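PDB 4O7L: phosphoribosylaminoimidazole-succinocarboxamide synthase from Pyrococcus horikoshii, which catalyses the ATP-dependent joining of L-aspartate to 5-amino-1-(5-phosphoribosyl)imidazole-4-carboxylate, giving SAICAR in the de novo synthesis of purines. Local coordinates for residues I55-L60 with D190-D195; G64-F69 with N183-L188; L88-R93 with L176-D181. All coordinates share one frame; numbering follows the deposited sequence.

Interaction 1: I55-L60 with D190-D195; sequences IFFKLL and DEISPD. With ADP (adenosine-5'-diphosphate), chain B.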
loop_
_atom_site.group_PDB
_atom_site.type_symbol
_atom_site.label_atom_id
_atom_site.label_comp_id
_atom_site.label_asym_id
_atom_site.label_seq_id
_atom_site.Cartn_x
_atom_site.Cartn_y
_atom_site.Cartn_z
ATOM N N ILE A 55 2.997 -22.621 -21.725
ATOM C CA ILE A 55 2.931 -21.748 -22.898
ATOM C C ILE A 55 3.398 -20.335 -22.524
ATOM O O ILE A 55 4.217 -19.735 -23.219
ATOM C CB ILE A 55 1.507 -21.700 -23.489
ATOM C CG1 ILE A 55 1.118 -23.058 -24.093
ATOM C CG2 ILE A 55 1.375 -20.586 -24.522
ATOM C CD1 ILE A 55 -0.385 -23.247 -24.218
ATOM N N PHE A 56 2.877 -19.805 -21.421
ATOM C CA PHE A 56 3.300 -18.485 -20.970
ATOM C C PHE A 56 4.792 -18.412 -20.591
ATOM O O PHE A 56 5.485 -17.497 -21.023
ATOM C CB PHE A 56 2.396 -17.988 -19.840
ATOM C CG PHE A 56 1.000 -17.624 -20.293
ATOM C CD1 PHE A 56 0.797 -16.812 -21.412
ATOM C CD2 PHE A 56 -0.117 -18.080 -19.589
ATOM C CE1 PHE A 56 -0.491 -16.473 -21.820
ATOM C CE2 PHE A 56 -1.402 -17.736 -19.985
ATOM C CZ PHE A 56 -1.593 -16.930 -21.098
ATOM N N PHE A 57 5.290 -19.368 -19.813
ATOM C CA PHE A 57 6.725 -19.382 -19.461
ATOM C C PHE A 57 7.632 -19.453 -20.696
ATOM O O PHE A 57 8.637 -18.740 -20.780
ATOM C CB PHE A 57 7.077 -20.499 -18.465
ATOM C CG PHE A 57 6.589 -20.246 -17.061
ATOM C CD1 PHE A 57 6.785 -19.020 -16.450
ATOM C CD2 PHE A 57 5.952 -21.253 -16.340
ATOM C CE1 PHE A 57 6.327 -18.785 -15.156
ATOM C CE2 PHE A 57 5.502 -21.030 -15.042
ATOM C CZ PHE A 57 5.686 -19.792 -14.456
ATOM N N LYS A 58 7.259 -20.282 -21.666
ATOM C CA LYS A 58 8.032 -20.388 -22.901
ATOM C C LYS A 58 8.007 -19.086 -23.697
ATOM O O LYS A 58 9.036 -18.657 -24.208
ATOM C CB LYS A 58 7.541 -21.556 -23.753
ATOM C CG LYS A 58 7.902 -22.917 -23.184
ATOM C CD LYS A 58 7.334 -24.013 -24.073
ATOM C CE LYS A 58 7.861 -25.383 -23.671
ATOM N NZ LYS A 58 7.074 -26.467 -24.334
ATOM N N LEU A 59 6.837 -18.452 -23.800
ATOM C CA LEU A 59 6.752 -17.175 -24.495
ATOM C C LEU A 59 7.703 -16.172 -23.836
ATOM O O LEU A 59 8.532 -15.543 -24.509
ATOM C CB LEU A 59 5.314 -16.645 -24.493
ATOM C CG LEU A 59 5.116 -15.209 -24.991
ATOM C CD1 LEU A 59 5.419 -15.049 -26.490
ATOM C CD2 LEU A 59 3.694 -14.766 -24.679
ATOM N N LEU A 60 7.602 -16.066 -22.511
ATOM C CA LEU A 60 8.391 -15.121 -21.721
ATOM C C LEU A 60 9.891 -15.393 -21.794
ATOM O O LEU A 60 10.689 -14.442 -21.887
ATOM C CB LEU A 60 7.915 -15.121 -20.259
ATOM C CG LEU A 60 6.482 -14.648 -19.981
ATOM C CD1 LEU A 60 6.194 -14.739 -18.495
ATOM C CD2 LEU A 60 6.214 -13.232 -20.501
ATOM N N ASP A 190 6.339 -19.551 -9.533
ATOM C CA ASP A 190 4.937 -19.946 -9.394
ATOM C C ASP A 190 4.284 -20.262 -10.758
ATOM O O ASP A 190 4.893 -20.944 -11.593
ATOM C CB ASP A 190 4.168 -18.858 -8.620
ATOM C CG ASP A 190 2.840 -19.356 -8.095
ATOM O OD1 ASP A 190 1.811 -18.789 -8.480
ATOM O OD2 ASP A 190 2.823 -20.322 -7.305
ATOM N N GLU A 191 3.074 -19.750 -10.999
ATOM C CA GLU A 191 2.335 -20.097 -12.214
ATOM C C GLU A 191 1.841 -18.844 -12.926
ATOM O O GLU A 191 1.851 -17.746 -12.336
ATOM C CB GLU A 191 1.135 -21.012 -11.876
ATOM C CG GLU A 191 -0.046 -20.280 -11.229
ATOM C CD GLU A 191 -1.183 -21.194 -10.810
ATOM O OE1 GLU A 191 -2.010 -21.590 -11.660
ATOM O OE2 GLU A 191 -1.269 -21.502 -9.609
ATOM N N ILE A 192 1.397 -19.022 -14.177
ATOM C CA ILE A 192 0.652 -17.999 -14.916
ATOM C C ILE A 192 -0.500 -18.717 -15.622
ATOM O O ILE A 192 -0.284 -19.456 -16.585
ATOM C CB ILE A 192 1.520 -17.240 -15.969
ATOM C CG1 ILE A 192 2.781 -16.638 -15.339
ATOM C CG2 ILE A 192 0.713 -16.136 -16.626
ATOM C CD1 ILE A 192 3.787 -16.128 -16.342
ATOM N N SER A 193 -1.717 -18.499 -15.126
ATOM C CA SER A 193 -2.878 -19.230 -15.588
ATOM C C SER A 193 -4.138 -18.408 -15.360
ATOM O O SER A 193 -4.070 -17.329 -14.753
ATOM C CB SER A 193 -2.991 -20.520 -14.789
ATOM O OG SER A 193 -3.367 -20.210 -13.463
ATOM N N PRO A 194 -5.304 -18.928 -15.806
ATOM C CA PRO A 194 -6.586 -18.267 -15.520
ATOM C C PRO A 194 -6.903 -18.195 -14.025
ATOM O O PRO A 194 -7.823 -17.467 -13.642
ATOM C CB PRO A 194 -7.620 -19.162 -16.248
ATOM C CG PRO A 194 -6.829 -19.922 -17.264
ATOM C CD PRO A 194 -5.480 -20.136 -16.637
ATOM N N ASP A 195 -6.171 -18.961 -13.196
ATOM C CA ASP A 195 -6.226 -18.794 -11.731
ATOM C C ASP A 195 -5.550 -17.499 -11.282
ATOM O O ASP A 195 -6.001 -16.876 -10.329
ATOM C CB ASP A 195 -5.541 -19.946 -10.974
ATOM C CG ASP A 195 -6.468 -21.122 -10.706
ATOM O OD1 ASP A 195 -6.107 -21.954 -9.851
ATOM O OD2 ASP A 195 -7.537 -21.230 -11.350
HETATM P PB ADP B . -0.179 -21.788 -1.584
HETATM O O1B ADP B . 0.411 -20.547 -0.963
HETATM O O2B ADP B . -1.650 -21.704 -1.914
HETATM O O3B ADP B . 0.250 -23.061 -0.909
HETATM P PA ADP B . 0.294 -23.001 -4.159
HETATM O O1A ADP B . -0.802 -23.968 -3.791
HETATM O O2A ADP B . 0.122 -22.245 -5.455
HETATM O O3A ADP B . 0.557 -21.873 -3.025
HETATM O "O5'" ADP B . 1.674 -23.850 -4.171
HETATM C "C5'" ADP B . 2.896 -23.353 -4.736
HETATM C "C4'" ADP B . 3.903 -22.927 -3.659
HETATM O "O4'" ADP B . 5.259 -23.002 -4.144
HETATM C "C3'" ADP B . 3.724 -21.477 -3.243
HETATM O "O3'" ADP B . 4.081 -21.411 -1.854
HETATM C "C2'" ADP B . 4.740 -20.726 -4.105
HETATM O "O2'" ADP B . 5.142 -19.474 -3.556
HETATM C "C1'" ADP B . 5.893 -21.708 -4.144
HETATM N N9 ADP B . 6.746 -21.664 -5.358
HETATM C C8 ADP B . 6.370 -21.398 -6.628
HETATM N N7 ADP B . 7.430 -21.486 -7.471
HETATM C C5 ADP B . 8.510 -21.842 -6.737
HETATM C C6 ADP B . 9.957 -22.121 -6.974
HETATM N N6 ADP B . 10.492 -22.056 -8.208
HETATM N N1 ADP B . 10.733 -22.443 -5.906
HETATM C C2 ADP B . 10.245 -22.534 -4.655
HETATM N N3 ADP B . 8.951 -22.306 -4.370
HETATM C C4 ADP B . 8.051 -21.963 -5.342
#

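Interaction 2: G64-F69 with N183-L188; sequences GIKTHF and NGDIVL. With ADP (adenosine-5'-diphosphate), chain B.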
loop_
_atom_site.group_PDB
_atom_site.type_symbol
_atom_site.label_atom_id
_atom_site.label_comp_id
_atom_site.label_asym_id
_atom_site.label_seq_id
_atom_site.Cartn_x
_atom_site.Cartn_y
_atom_site.Cartn_z
ATOM N N GLY A 64 13.385 -13.243 -23.316
ATOM C CA GLY A 64 14.479 -12.980 -22.390
ATOM C C GLY A 64 14.068 -12.750 -20.939
ATOM O O GLY A 64 14.829 -12.177 -20.179
ATOM N N ILE A 65 12.857 -13.168 -20.556
ATOM C CA ILE A 65 12.477 -13.194 -19.134
ATOM C C ILE A 65 13.025 -14.470 -18.500
ATOM O O ILE A 65 12.780 -15.540 -19.020
ATOM C CB ILE A 65 10.940 -13.157 -18.928
ATOM C CG1 ILE A 65 10.322 -11.891 -19.550
ATOM C CG2 ILE A 65 10.587 -13.271 -17.443
ATOM C CD1 ILE A 65 10.804 -10.596 -18.932
ATOM N N LYS A 66 13.757 -14.361 -17.389
ATOM C CA LYS A 66 14.241 -15.552 -16.674
ATOM C C LYS A 66 13.143 -16.117 -15.786
ATOM O O LYS A 66 12.662 -15.443 -14.871
ATOM C CB LYS A 66 15.441 -15.224 -15.778
ATOM C CG LYS A 66 16.720 -14.824 -16.479
ATOM C CD LYS A 66 17.890 -15.451 -15.729
ATOM C CE LYS A 66 19.181 -14.695 -15.956
ATOM N NZ LYS A 66 19.184 -13.520 -15.049
ATOM N N THR A 67 12.740 -17.350 -16.055
ATOM C CA THR A 67 11.692 -18.000 -15.280
ATOM C C THR A 67 12.246 -19.258 -14.634
ATOM O O THR A 67 13.349 -19.705 -14.967
ATOM C CB THR A 67 10.472 -18.379 -16.144
ATOM O OG1 THR A 67 10.758 -19.559 -16.903
ATOM C CG2 THR A 67 10.072 -17.257 -17.081
ATOM N N HIS A 68 11.486 -19.847 -13.723
ATOM C CA HIS A 68 11.894 -21.120 -13.129
ATOM C C HIS A 68 11.590 -22.338 -13.993
ATOM O O HIS A 68 11.989 -23.450 -13.658
ATOM C CB HIS A 68 11.302 -21.264 -11.732
ATOM C CG HIS A 68 9.792 -21.455 -11.711
ATOM N ND1 HIS A 68 9.144 -21.940 -10.634
ATOM C CD2 HIS A 68 8.813 -21.224 -12.685
ATOM C CE1 HIS A 68 7.823 -22.003 -10.888
ATOM N NE2 HIS A 68 7.617 -21.568 -12.142
ATOM N N PHE A 69 10.885 -22.153 -15.106
ATOM C CA PHE A 69 10.476 -23.292 -15.939
ATOM C C PHE A 69 11.673 -24.095 -16.458
ATOM O O PHE A 69 12.527 -23.546 -17.139
ATOM C CB PHE A 69 9.609 -22.830 -17.121
ATOM C CG PHE A 69 9.149 -23.960 -18.012
ATOM C CD1 PHE A 69 8.199 -24.878 -17.564
ATOM C CD2 PHE A 69 9.672 -24.112 -19.293
ATOM C CE1 PHE A 69 7.778 -25.927 -18.380
ATOM C CE2 PHE A 69 9.255 -25.152 -20.115
ATOM C CZ PHE A 69 8.309 -26.061 -19.658
ATOM N N ASN A 183 22.765 -17.766 -8.384
ATOM C CA ASN A 183 23.553 -16.607 -8.839
ATOM C C ASN A 183 23.090 -15.268 -8.275
ATOM O O ASN A 183 23.654 -14.218 -8.619
ATOM C CB ASN A 183 23.553 -16.510 -10.365
ATOM C CG ASN A 183 24.282 -17.654 -11.021
ATOM O OD1 ASN A 183 25.192 -18.235 -10.436
ATOM N ND2 ASN A 183 23.873 -17.998 -12.244
ATOM N N GLY A 184 22.047 -15.299 -7.445
ATOM C CA GLY A 184 21.462 -14.075 -6.909
ATOM C C GLY A 184 20.574 -13.349 -7.897
ATOM O O GLY A 184 20.200 -12.207 -7.652
ATOM N N ASP A 185 20.231 -14.006 -9.008
ATOM C CA ASP A 185 19.368 -13.419 -10.040
ATOM C C ASP A 185 17.902 -13.536 -9.648
ATOM O O ASP A 185 17.492 -14.522 -9.031
ATOM C CB ASP A 185 19.550 -14.124 -11.394
ATOM C CG ASP A 185 20.783 -13.663 -12.142
ATOM O OD1 ASP A 185 21.278 -14.438 -12.984
ATOM O OD2 ASP A 185 21.256 -12.539 -11.901
ATOM N N ILE A 186 17.115 -12.543 -10.042
ATOM C CA ILE A 186 15.678 -12.560 -9.773
ATOM C C ILE A 186 14.918 -13.310 -10.876
ATOM O O ILE A 186 14.930 -12.922 -12.054
ATOM C CB ILE A 186 15.150 -11.133 -9.495
ATOM C CG1 ILE A 186 15.837 -10.598 -8.223
ATOM C CG2 ILE A 186 13.619 -11.119 -9.362
ATOM C CD1 ILE A 186 15.794 -9.094 -8.065
ATOM N N VAL A 187 14.272 -14.396 -10.467
ATOM C CA VAL A 187 13.657 -15.352 -11.383
ATOM C C VAL A 187 12.132 -15.433 -11.166
ATOM O O VAL A 187 11.658 -15.496 -10.041
ATOM C CB VAL A 187 14.331 -16.740 -11.227
ATOM C CG1 VAL A 187 13.721 -17.756 -12.181
ATOM C CG2 VAL A 187 15.832 -16.632 -11.487
ATOM N N LEU A 188 11.382 -15.397 -12.261
ATOM C CA LEU A 188 9.932 -15.451 -12.225
ATOM C C LEU A 188 9.504 -16.864 -11.868
ATOM O O LEU A 188 10.027 -17.823 -12.418
ATOM C CB LEU A 188 9.360 -15.053 -13.585
ATOM C CG LEU A 188 7.845 -15.085 -13.752
ATOM C CD1 LEU A 188 7.226 -14.066 -12.826
ATOM C CD2 LEU A 188 7.486 -14.757 -15.191
HETATM P PB ADP B . -0.179 -21.788 -1.584
HETATM O O1B ADP B . 0.411 -20.547 -0.963
HETATM O O2B ADP B . -1.650 -21.704 -1.914
HETATM O O3B ADP B . 0.250 -23.061 -0.909
HETATM P PA ADP B . 0.294 -23.001 -4.159
HETATM O O1A ADP B . -0.802 -23.968 -3.791
HETATM O O2A ADP B . 0.122 -22.245 -5.455
HETATM O O3A ADP B . 0.557 -21.873 -3.025
HETATM O "O5'" ADP B . 1.674 -23.850 -4.171
HETATM C "C5'" ADP B . 2.896 -23.353 -4.736
HETATM C "C4'" ADP B . 3.903 -22.927 -3.659
HETATM O "O4'" ADP B . 5.259 -23.002 -4.144
HETATM C "C3'" ADP B . 3.724 -21.477 -3.243
HETATM O "O3'" ADP B . 4.081 -21.411 -1.854
HETATM C "C2'" ADP B . 4.740 -20.726 -4.105
HETATM O "O2'" ADP B . 5.142 -19.474 -3.556
HETATM C "C1'" ADP B . 5.893 -21.708 -4.144
HETATM N N9 ADP B . 6.746 -21.664 -5.358
HETATM C C8 ADP B . 6.370 -21.398 -6.628
HETATM N N7 ADP B . 7.430 -21.486 -7.471
HETATM C C5 ADP B . 8.510 -21.842 -6.737
HETATM C C6 ADP B . 9.957 -22.121 -6.974
HETATM N N6 ADP B . 10.492 -22.056 -8.208
HETATM N N1 ADP B . 10.733 -22.443 -5.906
HETATM C C2 ADP B . 10.245 -22.534 -4.655
HETATM N N3 ADP B . 8.951 -22.306 -4.370
HETATM C C4 ADP B . 8.051 -21.963 -5.342
HETATM O O HOH W 1 12.888 -12.655 -13.970
#

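Interaction 3: L88-R93 with L176-D181; sequences LEVVVR and LEFGKD. With ADP (adenosine-5'-diphosphate), chain B; PO4 (phosphate ion), chain C.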
loop_
_atom_site.group_PDB
_atom_site.type_symbol
_atom_site.label_atom_id
_atom_site.label_comp_id
_atom_site.label_asym_id
_atom_site.label_seq_id
_atom_site.Cartn_x
_atom_site.Cartn_y
_atom_site.Cartn_z
ATOM N N LEU A 88 6.475 -12.229 -1.616
ATOM C CA LEU A 88 5.637 -11.230 -2.289
ATOM C C LEU A 88 4.649 -11.832 -3.275
ATOM O O LEU A 88 4.894 -12.887 -3.866
ATOM C CB LEU A 88 6.496 -10.204 -3.035
ATOM C CG LEU A 88 7.531 -9.371 -2.257
ATOM C CD1 LEU A 88 8.432 -8.616 -3.236
ATOM C CD2 LEU A 88 6.853 -8.422 -1.283
ATOM N N GLU A 89 3.516 -11.152 -3.433
ATOM C CA GLU A 89 2.699 -11.316 -4.626
ATOM C C GLU A 89 2.755 -9.979 -5.337
ATOM O O GLU A 89 2.490 -8.948 -4.733
ATOM C CB GLU A 89 1.275 -11.728 -4.259
ATOM C CG GLU A 89 1.205 -13.192 -3.808
ATOM C CD GLU A 89 -0.055 -13.524 -3.025
ATOM O OE1 GLU A 89 -0.199 -14.685 -2.575
ATOM O OE2 GLU A 89 -0.903 -12.627 -2.843
ATOM N N VAL A 90 3.166 -10.004 -6.601
ATOM C CA VAL A 90 3.369 -8.792 -7.384
ATOM C C VAL A 90 2.240 -8.721 -8.399
ATOM O O VAL A 90 2.157 -9.560 -9.305
ATOM C CB VAL A 90 4.725 -8.797 -8.108
ATOM C CG1 VAL A 90 4.942 -7.476 -8.849
ATOM C CG2 VAL A 90 5.853 -9.021 -7.110
ATOM N N VAL A 91 1.356 -7.741 -8.214
ATOM C CA VAL A 91 0.147 -7.621 -9.023
ATOM C C VAL A 91 0.295 -6.454 -10.023
ATOM O O VAL A 91 0.633 -5.337 -9.633
ATOM C CB VAL A 91 -1.123 -7.470 -8.140
ATOM C CG1 VAL A 91 -2.362 -7.249 -9.009
ATOM C CG2 VAL A 91 -1.321 -8.712 -7.267
ATOM N N VAL A 92 0.104 -6.747 -11.309
ATOM C CA VAL A 92 0.158 -5.735 -12.367
ATOM C C VAL A 92 -1.276 -5.561 -12.874
ATOM O O VAL A 92 -1.974 -6.546 -13.072
ATOM C CB VAL A 92 1.085 -6.177 -13.527
ATOM C CG1 VAL A 92 1.256 -5.058 -14.538
ATOM C CG2 VAL A 92 2.445 -6.598 -12.994
ATOM N N ARG A 93 -1.709 -4.310 -13.049
ATOM C CA ARG A 93 -3.095 -4.006 -13.402
ATOM C C ARG A 93 -3.156 -3.015 -14.575
ATOM O O ARG A 93 -2.530 -1.956 -14.538
ATOM C CB ARG A 93 -3.848 -3.478 -12.169
ATOM C CG ARG A 93 -3.428 -4.160 -10.864
ATOM C CD ARG A 93 -4.239 -3.745 -9.642
ATOM N NE ARG A 93 -5.521 -4.425 -9.633
ATOM C CZ ARG A 93 -5.937 -5.282 -8.705
ATOM N NH1 ARG A 93 -5.196 -5.566 -7.636
ATOM N NH2 ARG A 93 -7.127 -5.837 -8.846
ATOM N N LEU A 176 2.129 -12.158 -10.024
ATOM C CA LEU A 176 3.366 -12.919 -10.190
ATOM C C LEU A 176 4.049 -13.169 -8.862
ATOM O O LEU A 176 3.785 -12.473 -7.872
ATOM C CB LEU A 176 4.343 -12.176 -11.100
ATOM C CG LEU A 176 3.912 -11.855 -12.531
ATOM C CD1 LEU A 176 4.934 -10.902 -13.120
ATOM C CD2 LEU A 176 3.761 -13.094 -13.408
ATOM N N GLU A 177 4.939 -14.164 -8.850
ATOM C CA GLU A 177 5.808 -14.409 -7.709
ATOM C C GLU A 177 7.227 -14.600 -8.213
ATOM O O GLU A 177 7.439 -15.037 -9.351
ATOM C CB GLU A 177 5.352 -15.641 -6.927
ATOM C CG GLU A 177 4.011 -15.463 -6.219
ATOM C CD GLU A 177 3.676 -16.617 -5.283
ATOM O OE1 GLU A 177 4.565 -17.423 -4.923
ATOM O OE2 GLU A 177 2.515 -16.711 -4.883
ATOM N N PHE A 178 8.192 -14.265 -7.365
ATOM C CA PHE A 178 9.605 -14.290 -7.732
ATOM C C PHE A 178 10.440 -14.937 -6.653
ATOM O O PHE A 178 10.057 -14.943 -5.483
ATOM C CB PHE A 178 10.123 -12.856 -7.902
ATOM C CG PHE A 178 9.531 -12.140 -9.068
ATOM C CD1 PHE A 178 10.167 -12.162 -10.307
ATOM C CD2 PHE A 178 8.313 -11.458 -8.938
ATOM C CE1 PHE A 178 9.622 -11.487 -11.400
ATOM C CE2 PHE A 178 7.759 -10.797 -10.031
ATOM C CZ PHE A 178 8.417 -10.809 -11.257
ATOM N N GLY A 179 11.616 -15.415 -7.051
ATOM C CA GLY A 179 12.609 -15.895 -6.119
ATOM C C GLY A 179 14.007 -15.660 -6.659
ATOM O O GLY A 179 14.177 -15.284 -7.821
ATOM N N LYS A 180 15.009 -15.910 -5.820
ATOM C CA LYS A 180 16.400 -15.762 -6.225
ATOM C C LYS A 180 17.027 -17.110 -6.494
ATOM O O LYS A 180 16.770 -18.056 -5.761
ATOM C CB LYS A 180 17.202 -15.038 -5.155
ATOM C CG LYS A 180 17.200 -13.541 -5.326
ATOM C CD LYS A 180 17.418 -12.860 -3.988
ATOM C CE LYS A 180 18.885 -12.648 -3.711
ATOM N NZ LYS A 180 19.039 -11.459 -2.817
ATOM N N ASP A 181 17.837 -17.194 -7.551
ATOM C CA ASP A 181 18.534 -18.435 -7.878
ATOM C C ASP A 181 19.907 -18.421 -7.225
ATOM O O ASP A 181 20.226 -17.487 -6.493
ATOM C CB ASP A 181 18.595 -18.687 -9.405
ATOM C CG ASP A 181 19.455 -17.678 -10.163
ATOM O OD1 ASP A 181 20.277 -16.953 -9.555
ATOM O OD2 ASP A 181 19.312 -17.621 -11.404
HETATM P PB ADP B . -0.179 -21.788 -1.584
HETATM O O1B ADP B . 0.411 -20.547 -0.963
HETATM O O2B ADP B . -1.650 -21.704 -1.914
HETATM O O3B ADP B . 0.250 -23.061 -0.909
HETATM P PA ADP B . 0.294 -23.001 -4.159
HETATM O O1A ADP B . -0.802 -23.968 -3.791
HETATM O O2A ADP B . 0.122 -22.245 -5.455
HETATM O O3A ADP B . 0.557 -21.873 -3.025
HETATM O "O5'" ADP B . 1.674 -23.850 -4.171
HETATM C "C5'" ADP B . 2.896 -23.353 -4.736
HETATM C "C4'" ADP B . 3.903 -22.927 -3.659
HETATM O "O4'" ADP B . 5.259 -23.002 -4.144
HETATM C "C3'" ADP B . 3.724 -21.477 -3.243
HETATM O "O3'" ADP B . 4.081 -21.411 -1.854
HETATM C "C2'" ADP B . 4.740 -20.726 -4.105
HETATM O "O2'" ADP B . 5.142 -19.474 -3.556
HETATM C "C1'" ADP B . 5.893 -21.708 -4.144
HETATM N N9 ADP B . 6.746 -21.664 -5.358
HETATM C C8 ADP B . 6.370 -21.398 -6.628
HETATM N N7 ADP B . 7.430 -21.486 -7.471
HETATM C C5 ADP B . 8.510 -21.842 -6.737
HETATM C C6 ADP B . 9.957 -22.121 -6.974
HETATM N N6 ADP B . 10.492 -22.056 -8.208
HETATM N N1 ADP B . 10.733 -22.443 -5.906
HETATM C C2 ADP B . 10.245 -22.534 -4.655
HETATM N N3 ADP B . 8.951 -22.306 -4.370
HETATM C C4 ADP B . 8.051 -21.963 -5.342
HETATM P P PO4 C . -7.370 -8.577 -6.650
HETATM O O1 PO4 C . -6.372 -7.797 -5.808
HETATM O O2 PO4 C . -8.249 -7.607 -7.390
HETATM O O3 PO4 C . -6.621 -9.418 -7.649
HETATM O O4 PO4 C . -8.248 -9.442 -5.795
HETATM O O HOH W 2 7.387 -13.517 -4.767
#

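Interaction 1: I55-L60 with D190-D195
The contact backs the ADP site: Ile-192, in the same loop as the nucleotide-binding Asp-190, packs into the side of helix 45-62 between Phe-56, Phe-57 and Leu-60. Its two branches divide the work. CG2 of Ile-192, anti to the backbone N, lies 3.6 Å from CD2 of Phe-56, while CD1 of Ile-192 is carried the other way, to 3.5 Å from CD1 of Leu-60, the two side chains meeting tip to tip. The same Ile-192 CD1 also touches CE1 of Phe-57. Both phenylalanine rings turn an edge to backbone oxygen: CD2 of Phe-56 is 3.3 Å from O of Ile-192, and CZ of Phe-57 is 3.2 Å from O of Asp-190. No hydrogen bond joins the two segments. The Asp-190 N-H donates to N7 of ADP at 3.0 Å, and the Asp-190 carboxylate forms salt bridges with Lys-13 and Lys-175. Further along, Ser-193 OG donates to Glu-191 OE1 and accepts from Asp-195 N in an ST turn. Apolar contacts of Ile-192, together with its N-H bond to Ser-53 of the same helix, thus hold the loop, while Asp-190 turns to the nucleotide and two lysines, of which Lys-13 also bonds ADP.

Interaction 2: G64-F69 with N183-L188
The two backbones run nearly at right angles, 85° apart over their touching parts, and are joined by a single bridge between Thr-67 and Leu-188. Leu-188 N donates to Lys-66 O at 2.9 Å, and His-68 N returns a bond of 2.8 Å to Leu-188 O. A water donates to both Lys-66 O and Ile-186 O, extending the link past the bridge. Among the side chains, Val-187 sends CG1, anti to its backbone N (chi1 -179°), against the peptide after Thr-67, 3.2 Å from Thr-67 C. Leu-188 CD2 touches CG2 of Ile-65 and CG2 of Thr-67, each 4.1 Å away. The bent chain of the solvent-exposed Lys-66 brings NZ to 3.1 Å from OD1 of Asp-185, a salt bridge whose hydrogen bond is weak. His-68 serves the nucleotide: with CG between the backbone N and the carbonyl carbon (chi1 69°), the ring presents ND1, at its edge, to accept from ADP N6 at 2.8 Å, consistent with recognition of the adenine amino group. The loop 64-69 leaves helix 45-62 through a Schellman motif at Gly-64 and leads into strand 69-72, while strand 186-188 pairs with 169-180 and rests Ile-186 on helix 143-165.

Interaction 3: L88-R93 with L176-D181
Glu-177 OE1 takes the shortest polar bond of this contact, 2.5 Å from ADP O2', which donates to it. The carboxylate is carried there on a chain extended beyond CG, with CG anti to the carbonyl carbon (chi1 -68°), and CG of Glu-177 passes 3.6 Å from O of Leu-88 on the way. Glu-89 lies alongside and points the same way, its OE1 4.1 Å from Glu-177 OE2; the salt bridge of Glu-177 OE2 to Lys-122 probably eases the like charges. A leucine in place of Glu-177 would probably leave the ribose hydroxyl without its acceptor and Lys-122 with the long, weak pairing to Glu-89 in place of its salt bridge. Next to these acids along the strands lies an antiparallel hydrogen-bonded pair: Val-90 N donates to Leu-176 O at 2.8 Å, and Leu-176 N to Val-90 O at 2.7 Å. Beyond it a water bridges Leu-88 O and Phe-178 N, accepting from the latter. Val-90 CG2 meets the edge of the Phe-178 ring at CE2, 3.9 Å away. Strand 84-93 sits between 111-121 and 169-180 in the sheet, and helix 143-165 packs against Val-90, Val-92 and Phe-178.

Overall arrangement
All three contacts touch the same ADP and illustrate how a binding site can be assembled from distant parts of a chain. They are nested: interaction 3 lies within the loop closed by interaction 2, which lies within that closed by interaction 1. Their centres are 11 to 14 Å apart. Helix 45-62 supplies interaction 1 and then runs into the loop of interaction 2, where Leu-60 O probably bonds Ile-65 N. Strands 169-180 and 186-188 are neighbours in one sheet, tying interactions 2 and 3 together, and the chain continues from 186-188 into 190-195. Loops held by helix 45-62 and the sheet present His-68 and Asp-190 to the adenine, and Glu-177 reaches the ribose.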